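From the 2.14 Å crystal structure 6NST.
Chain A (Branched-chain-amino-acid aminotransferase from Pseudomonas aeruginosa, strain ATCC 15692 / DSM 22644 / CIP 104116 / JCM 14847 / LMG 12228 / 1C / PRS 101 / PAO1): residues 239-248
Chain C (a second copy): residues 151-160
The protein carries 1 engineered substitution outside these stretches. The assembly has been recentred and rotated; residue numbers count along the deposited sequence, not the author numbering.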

ATOM      1  N   LYS A 239      15.880   9.224   9.782  1.00 28.18           N
ATOM      2  CA  LYS A 239      15.452   9.104   8.396  1.00 19.58           C
ATOM      3  C   LYS A 239      14.948   7.687   8.162  1.00 20.29           C
ATOM      4  O   LYS A 239      15.042   6.819   9.034  1.00 21.06           O
ATOM      5  CB  LYS A 239      16.586   9.460   7.429  1.00 17.89           C
ATOM      6  CG  LYS A 239      17.732   8.465   7.391  1.00 20.04           C
ATOM      7  CD  LYS A 239      18.793   8.918   6.395  1.00 29.10           C
ATOM      8  CE  LYS A 239      19.798   7.817   6.103  1.00 30.53           C
ATOM      9  NZ  LYS A 239      19.150   6.657   5.441  1.00 26.94           N
ATOM     10  N   ARG A 240      14.398   7.468   6.972  1.00 19.41           N
ATOM     11  CA  ARG A 240      13.946   6.137   6.597  1.00 21.35           C
ATOM     12  C   ARG A 240      15.149   5.262   6.277  1.00 18.32           C
ATOM     13  O   ARG A 240      16.028   5.654   5.504  1.00 32.26           O
ATOM     14  CB  ARG A 240      13.000   6.208   5.401  1.00 23.49           C
ATOM     15  CG  ARG A 240      11.859   7.191   5.581  1.00 32.98           C
ATOM     16  CD  ARG A 240      11.040   7.313   4.311  1.00 41.14           C
ATOM     17  NE  ARG A 240       9.863   6.452   4.332  1.00 42.95           N
ATOM     18  CZ  ARG A 240       9.038   6.297   3.303  1.00 37.93           C
ATOM     19  NH1 ARG A 240       9.267   6.942   2.167  1.00 31.91           N
ATOM     20  NH2 ARG A 240       7.987   5.496   3.408  1.00 27.63           N
ATOM     21  N   ILE A 241      15.188   4.078   6.880  1.00 16.81           N
ATOM     22  CA  ILE A 241      16.310   3.157   6.766  1.00  9.89           C
ATOM     23  C   ILE A 241      15.807   1.872   6.126  1.00 11.17           C
ATOM     24  O   ILE A 241      14.801   1.304   6.567  1.00 11.59           O
ATOM     25  CB  ILE A 241      16.941   2.865   8.140  1.00 11.99           C
ATOM     26  CG1 ILE A 241      17.520   4.141   8.749  1.00 19.09           C
ATOM     27  CG2 ILE A 241      18.013   1.790   8.021  1.00 14.58           C
ATOM     28  CD1 ILE A 241      18.061   3.950  10.148  1.00 14.87           C
ATOM     29  N   THR A 242      16.501   1.417   5.090  1.00  9.28           N
ATOM     30  CA  THR A 242      16.171   0.144   4.472  1.00 12.15           C
ATOM     31  C   THR A 242      16.924  -0.986   5.170  1.00 11.98           C
ATOM     32  O   THR A 242      17.877  -0.764   5.921  1.00 14.43           O
ATOM     33  CB  THR A 242      16.503   0.165   2.981  1.00 14.64           C
ATOM     34  OG1 THR A 242      17.921   0.284   2.812  1.00 21.77           O
ATOM     35  CG2 THR A 242      15.817   1.342   2.307  1.00 12.85           C
ATOM     36  N   ARG A 243      16.484  -2.218   4.914  1.00 19.18           N
ATOM     37  CA  ARG A 243      17.129  -3.360   5.550  1.00 18.15           C
ATOM     38  C   ARG A 243      18.569  -3.522   5.071  1.00  8.52           C
ATOM     39  O   ARG A 243      19.460  -3.844   5.866  1.00 16.17           O
ATOM     40  CB  ARG A 243      16.323  -4.636   5.300  1.00 15.74           C
ATOM     41  CG  ARG A 243      16.371  -5.158   3.872  1.00 19.63           C
ATOM     42  CD  ARG A 243      16.249  -6.669   3.854  1.00 18.63           C
ATOM     43  NE  ARG A 243      14.867  -7.100   3.994  1.00 18.35           N
ATOM     44  CZ  ARG A 243      14.494  -8.292   4.442  1.00 13.80           C
ATOM     45  NH1 ARG A 243      13.206  -8.584   4.525  1.00 11.61           N
ATOM     46  NH2 ARG A 243      15.401  -9.183   4.821  1.00 14.60           N
ATOM     47  N   ASP A 244      18.825  -3.290   3.782  1.00 13.00           N
ATOM     48  CA  ASP A 244      20.178  -3.454   3.269  1.00 16.39           C
ATOM     49  C   ASP A 244      21.089  -2.299   3.659  1.00 18.29           C
ATOM     50  O   ASP A 244      22.314  -2.447   3.606  1.00 17.87           O
ATOM     51  CB  ASP A 244      20.157  -3.646   1.746  1.00 10.40           C
ATOM     52  CG  ASP A 244      19.287  -2.631   1.025  1.00 20.96           C
ATOM     53  OD1 ASP A 244      19.660  -2.235  -0.102  1.00 17.59           O
ATOM     54  OD2 ASP A 244      18.233  -2.234   1.568  1.00 19.69           O
ATOM     55  N   GLU A 245      20.521  -1.163   4.066  1.00 16.42           N
ATOM     56  CA  GLU A 245      21.327  -0.109   4.670  1.00 15.96           C
ATOM     57  C   GLU A 245      21.896  -0.554   6.013  1.00 19.57           C
ATOM     58  O   GLU A 245      23.010  -0.159   6.376  1.00 20.12           O
ATOM     59  CB  GLU A 245      20.482   1.158   4.821  1.00  9.18           C
ATOM     60  CG  GLU A 245      21.210   2.352   5.410  1.00 11.58           C
ATOM     61  CD  GLU A 245      20.361   3.612   5.398  1.00 29.74           C
ATOM     62  OE1 GLU A 245      19.259   3.587   4.802  1.00 25.32           O
ATOM     63  OE2 GLU A 245      20.796   4.627   5.986  1.00 31.32           O
ATOM     64  N   VAL A 246      21.153  -1.380   6.755  1.00 17.93           N
ATOM     65  CA  VAL A 246      21.670  -1.944   7.997  1.00 16.12           C
ATOM     66  C   VAL A 246      22.803  -2.925   7.714  1.00 18.66           C
ATOM     67  O   VAL A 246      23.762  -3.014   8.491  1.00 12.51           O
ATOM     68  CB  VAL A 246      20.531  -2.616   8.790  1.00 23.12           C
ATOM     69  CG1 VAL A 246      21.047  -3.166  10.116  1.00 12.42           C
ATOM     70  CG2 VAL A 246      19.390  -1.636   9.019  1.00 11.30           C
ATOM     71  N   TYR A 247      22.716  -3.669   6.604  1.00 11.86           N
ATOM     72  CA  TYR A 247      23.734  -4.669   6.289  1.00 17.63           C
ATOM     73  C   TYR A 247      25.117  -4.038   6.159  1.00 13.54           C
ATOM     74  O   TYR A 247      26.121  -4.646   6.547  1.00 18.41           O
ATOM     75  CB  TYR A 247      23.382  -5.406   4.993  1.00  8.85           C
ATOM     76  CG  TYR A 247      22.101  -6.219   5.006  1.00  8.68           C
ATOM     77  CD1 TYR A 247      21.443  -6.522   6.194  1.00  8.83           C
ATOM     78  CD2 TYR A 247      21.554  -6.693   3.816  1.00  8.42           C
ATOM     79  CE1 TYR A 247      20.273  -7.268   6.193  1.00  8.76           C
ATOM     80  CE2 TYR A 247      20.390  -7.436   3.806  1.00  8.35           C
ATOM     81  CZ  TYR A 247      19.752  -7.720   4.998  1.00 15.95           C
ATOM     82  OH  TYR A 247      18.593  -8.464   4.989  1.00 13.11           O
ATOM     83  N   ILE A 248      25.189  -2.824   5.617  1.00  9.53           N
ATOM     84  CA  ILE A 248      26.464  -2.185   5.311  1.00 15.57           C
ATOM     85  C   ILE A 248      26.812  -1.093   6.326  1.00 22.98           C
ATOM     86  O   ILE A 248      27.672  -0.255   6.059  1.00 21.09           O
ATOM     87  CB  ILE A 248      26.484  -1.629   3.880  1.00 20.41           C
ATOM     88  CG1 ILE A 248      25.400  -0.561   3.708  1.00 22.69           C
ATOM     89  CG2 ILE A 248      26.315  -2.756   2.878  1.00 11.54           C
ATOM     90  CD1 ILE A 248      25.370   0.066   2.330  1.00 21.30           C
TER
ATOM     91  N   HIS C 151      10.776  -1.592  -5.043  1.00 15.72           N
ATOM     92  CA  HIS C 151      10.280  -1.568  -3.675  1.00 11.68           C
ATOM     93  C   HIS C 151      11.405  -1.949  -2.720  1.00 14.31           C
ATOM     94  O   HIS C 151      12.152  -2.901  -2.972  1.00 12.68           O
ATOM     95  CB  HIS C 151       9.099  -2.536  -3.549  1.00 11.74           C
ATOM     96  CG  HIS C 151       8.378  -2.473  -2.238  1.00 13.41           C
ATOM     97  ND1 HIS C 151       8.959  -2.855  -1.047  1.00 17.55           N
ATOM     98  CD2 HIS C 151       7.109  -2.111  -1.937  1.00 13.91           C
ATOM     99  CE1 HIS C 151       8.085  -2.711  -0.067  1.00 21.56           C
ATOM    100  NE2 HIS C 151       6.954  -2.262  -0.582  1.00 16.25           N
ATOM    101  N   VAL C 152      11.524  -1.202  -1.617  1.00 14.98           N
ATOM    102  CA  VAL C 152      12.685  -1.325  -0.735  1.00 11.91           C
ATOM    103  C   VAL C 152      12.780  -2.663  -0.019  1.00 19.84           C
ATOM    104  O   VAL C 152      13.838  -2.977   0.540  1.00 13.04           O
ATOM    105  CB  VAL C 152      12.704  -0.198   0.320  1.00 16.68           C
ATOM    106  CG1 VAL C 152      12.884   1.156  -0.350  1.00 11.74           C
ATOM    107  CG2 VAL C 152      11.433  -0.230   1.156  1.00 11.84           C
ATOM    108  N   ASN C 153      11.714  -3.461  -0.004  1.00 16.49           N
ATOM    109  CA  ASN C 153      11.770  -4.792   0.584  1.00 17.70           C
ATOM    110  C   ASN C 153      11.599  -5.904  -0.440  1.00 19.28           C
ATOM    111  O   ASN C 153      11.602  -7.080  -0.064  1.00 20.52           O
ATOM    112  CB  ASN C 153      10.718  -4.943   1.689  1.00 12.47           C
ATOM    113  CG  ASN C 153      10.985  -6.148   2.572  1.00 16.41           C
ATOM    114  OD1 ASN C 153      12.137  -6.444   2.894  1.00 15.67           O
ATOM    115  ND2 ASN C 153       9.929  -6.867   2.943  1.00 12.94           N
ATOM    116  N   ILE C 154      11.435  -5.574  -1.717  1.00 24.31           N
ATOM    117  CA  ILE C 154      11.470  -6.589  -2.763  1.00 13.65           C
ATOM    118  C   ILE C 154      12.870  -6.731  -3.336  1.00 21.25           C
ATOM    119  O   ILE C 154      13.391  -7.840  -3.475  1.00 15.40           O
ATOM    120  CB  ILE C 154      10.445  -6.264  -3.870  1.00 25.94           C
ATOM    121  CG1 ILE C 154       9.031  -6.171  -3.292  1.00 12.36           C
ATOM    122  CG2 ILE C 154      10.500  -7.325  -4.962  1.00 19.78           C
ATOM    123  CD1 ILE C 154       7.980  -5.818  -4.326  1.00 15.54           C
ATOM    124  N   SER C 155      13.504  -5.614  -3.673  1.00 12.46           N
ATOM    125  CA  SER C 155      14.877  -5.612  -4.148  1.00 26.55           C
ATOM    126  C   SER C 155      15.713  -4.711  -3.252  1.00 17.95           C
ATOM    127  O   SER C 155      15.195  -3.803  -2.597  1.00 21.34           O
ATOM    128  CB  SER C 155      14.966  -5.157  -5.613  1.00 23.39           C
ATOM    129  OG  SER C 155      14.521  -3.826  -5.767  1.00 37.55           O
ATOM    130  N   MET C 156      17.012  -4.985  -3.208  1.00 20.09           N
ATOM    131  CA  MET C 156      17.911  -4.251  -2.324  1.00 19.59           C
ATOM    132  C   MET C 156      18.312  -2.962  -3.028  1.00 21.04           C
ATOM    133  O   MET C 156      19.178  -2.959  -3.907  1.00 22.17           O
ATOM    134  CB  MET C 156      19.111  -5.113  -1.952  1.00 14.99           C
ATOM    135  CG  MET C 156      18.736  -6.467  -1.334  1.00 13.04           C
ATOM    136  SD  MET C 156      17.884  -6.381   0.264  1.00 22.53           S
ATOM    137  CE  MET C 156      16.155  -6.433  -0.214  1.00 19.93           C
ATOM    138  N   THR C 157      17.665  -1.860  -2.641  1.00 19.90           N
ATOM    139  CA  THR C 157      17.827  -0.603  -3.361  1.00 17.64           C
ATOM    140  C   THR C 157      19.161   0.076  -3.078  1.00 15.73           C
ATOM    141  O   THR C 157      19.593   0.912  -3.877  1.00 20.44           O
ATOM    142  CB  THR C 157      16.675   0.348  -3.030  1.00 20.99           C
ATOM    143  OG1 THR C 157      16.710   0.688  -1.639  1.00 23.86           O
ATOM    144  CG2 THR C 157      15.337  -0.307  -3.354  1.00 26.30           C
ATOM    145  N   ARG C 158      19.825  -0.255  -1.969  1.00 27.94           N
ATOM    146  CA  ARG C 158      21.144   0.314  -1.715  1.00 26.32           C
ATOM    147  C   ARG C 158      22.236  -0.386  -2.512  1.00 22.85           C
ATOM    148  O   ARG C 158      23.306   0.198  -2.717  1.00 21.59           O
ATOM    149  CB  ARG C 158      21.487   0.254  -0.222  1.00 23.74           C
ATOM    150  CG  ARG C 158      20.400   0.785   0.705  1.00 40.95           C
ATOM    151  CD  ARG C 158      19.877   2.140   0.255  1.00 51.16           C
ATOM    152  NE  ARG C 158      18.994   2.740   1.250  1.00 58.12           N
ATOM    153  CZ  ARG C 158      18.213   3.790   1.019  1.00 60.39           C
ATOM    154  NH1 ARG C 158      18.196   4.352  -0.181  1.00 57.41           N
ATOM    155  NH2 ARG C 158      17.443   4.272   1.987  1.00 63.21           N
ATOM    156  N   ALA C 159      21.991  -1.612  -2.964  1.00 21.19           N
ATOM    157  CA  ALA C 159      22.957  -2.354  -3.759  1.00 18.81           C
ATOM    158  C   ALA C 159      22.746  -2.072  -5.240  1.00 14.76           C
ATOM    159  O   ALA C 159      21.611  -2.014  -5.720  1.00 25.45           O
ATOM    160  CB  ALA C 159      22.840  -3.855  -3.492  1.00 13.04           C
ATOM    161  N   LYS C 160      23.850  -1.892  -5.961  1.00 15.86           N
ATOM    162  CA  LYS C 160      23.808  -1.678  -7.406  1.00 18.02           C
ATOM    163  C   LYS C 160      23.942  -3.045  -8.064  1.00 19.89           C
ATOM    164  O   LYS C 160      25.042  -3.507  -8.370  1.00 35.28           O
ATOM    165  CB  LYS C 160      24.907  -0.715  -7.837  1.00 16.22           C
ATOM    166  CG  LYS C 160      24.689  -0.090  -9.203  1.00 41.25           C
ATOM    167  CD  LYS C 160      25.697   1.017  -9.464  1.00 46.76           C
ATOM    168  CE  LYS C 160      25.407   1.723 -10.777  1.00 55.64           C
ATOM    169  NZ  LYS C 160      26.387   2.805 -11.060  1.00 63.32           N
TER
HETATM  170  O   HOH W   1      14.075  -2.502   3.525  1.00  4.15           O
HETATM  171  O   HOH W   2      16.127  -1.808  -0.306  1.00 11.86           O

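Contact between a short helix start of chain A and an irregular loop of chain C, two copies of the aminotransferase, burying 490 Å² over both sides. Lys A239 hardly touches chain C, but its NZ forms a salt bridge with Glu A245 OE2 (2.7 Å), holding that carboxylate beside the helix start. Thr A242, with chi1 in p, caps the helix: its OG1 accepts from Glu A245 N (3.2 Å) and donates to Asp A244 OD2 (2.8 Å). The same OG1 receives a weak bond from Arg C158 NE (3.1 Å), while the Thr A242 methyl lies over one face of the Arg C158 guanidinium and its CG2 comes 4.0 Å from Val C152 CG1. Arg A243 grips Asn C153 with two donors: its NE and NH1 reach Asn C153 OD1 at 3.0 and 2.9 Å, an edge-on approach that suits a planar guanidinium and an amide oxygen. Its backbone is tied in as well, because water 1 accepts from Arg A243 N (2.8 Å) and donates to Val C152 O (3.0 Å). Asp A244, buried and directed toward chain C, takes the backbone amide of Arg C158 on its OD1 (N to OD1, 2.7 Å), so a carboxylate meets a main-chain donor within the loop. Water 2 accepts from Thr C157 N (2.8 Å) and lies 2.9 Å from Asp A244 OD2 and 2.7 Å from Val C152 O. Glu A245, extended with chi1 and chi2 in t, adds a long salt bridge from OE1 to Arg C158 NH2 (3.4 Å), a weak hydrogen bond. Arg C158, the residue most covered by the other stretch, thus spans Thr A242 and Glu A245 with its side chain. Tyr A247 makes a looser apolar contact, its CE2 4.5 Å from Met C156 SD; that flexible thioether also lies 4.0 Å from Arg A243 CD.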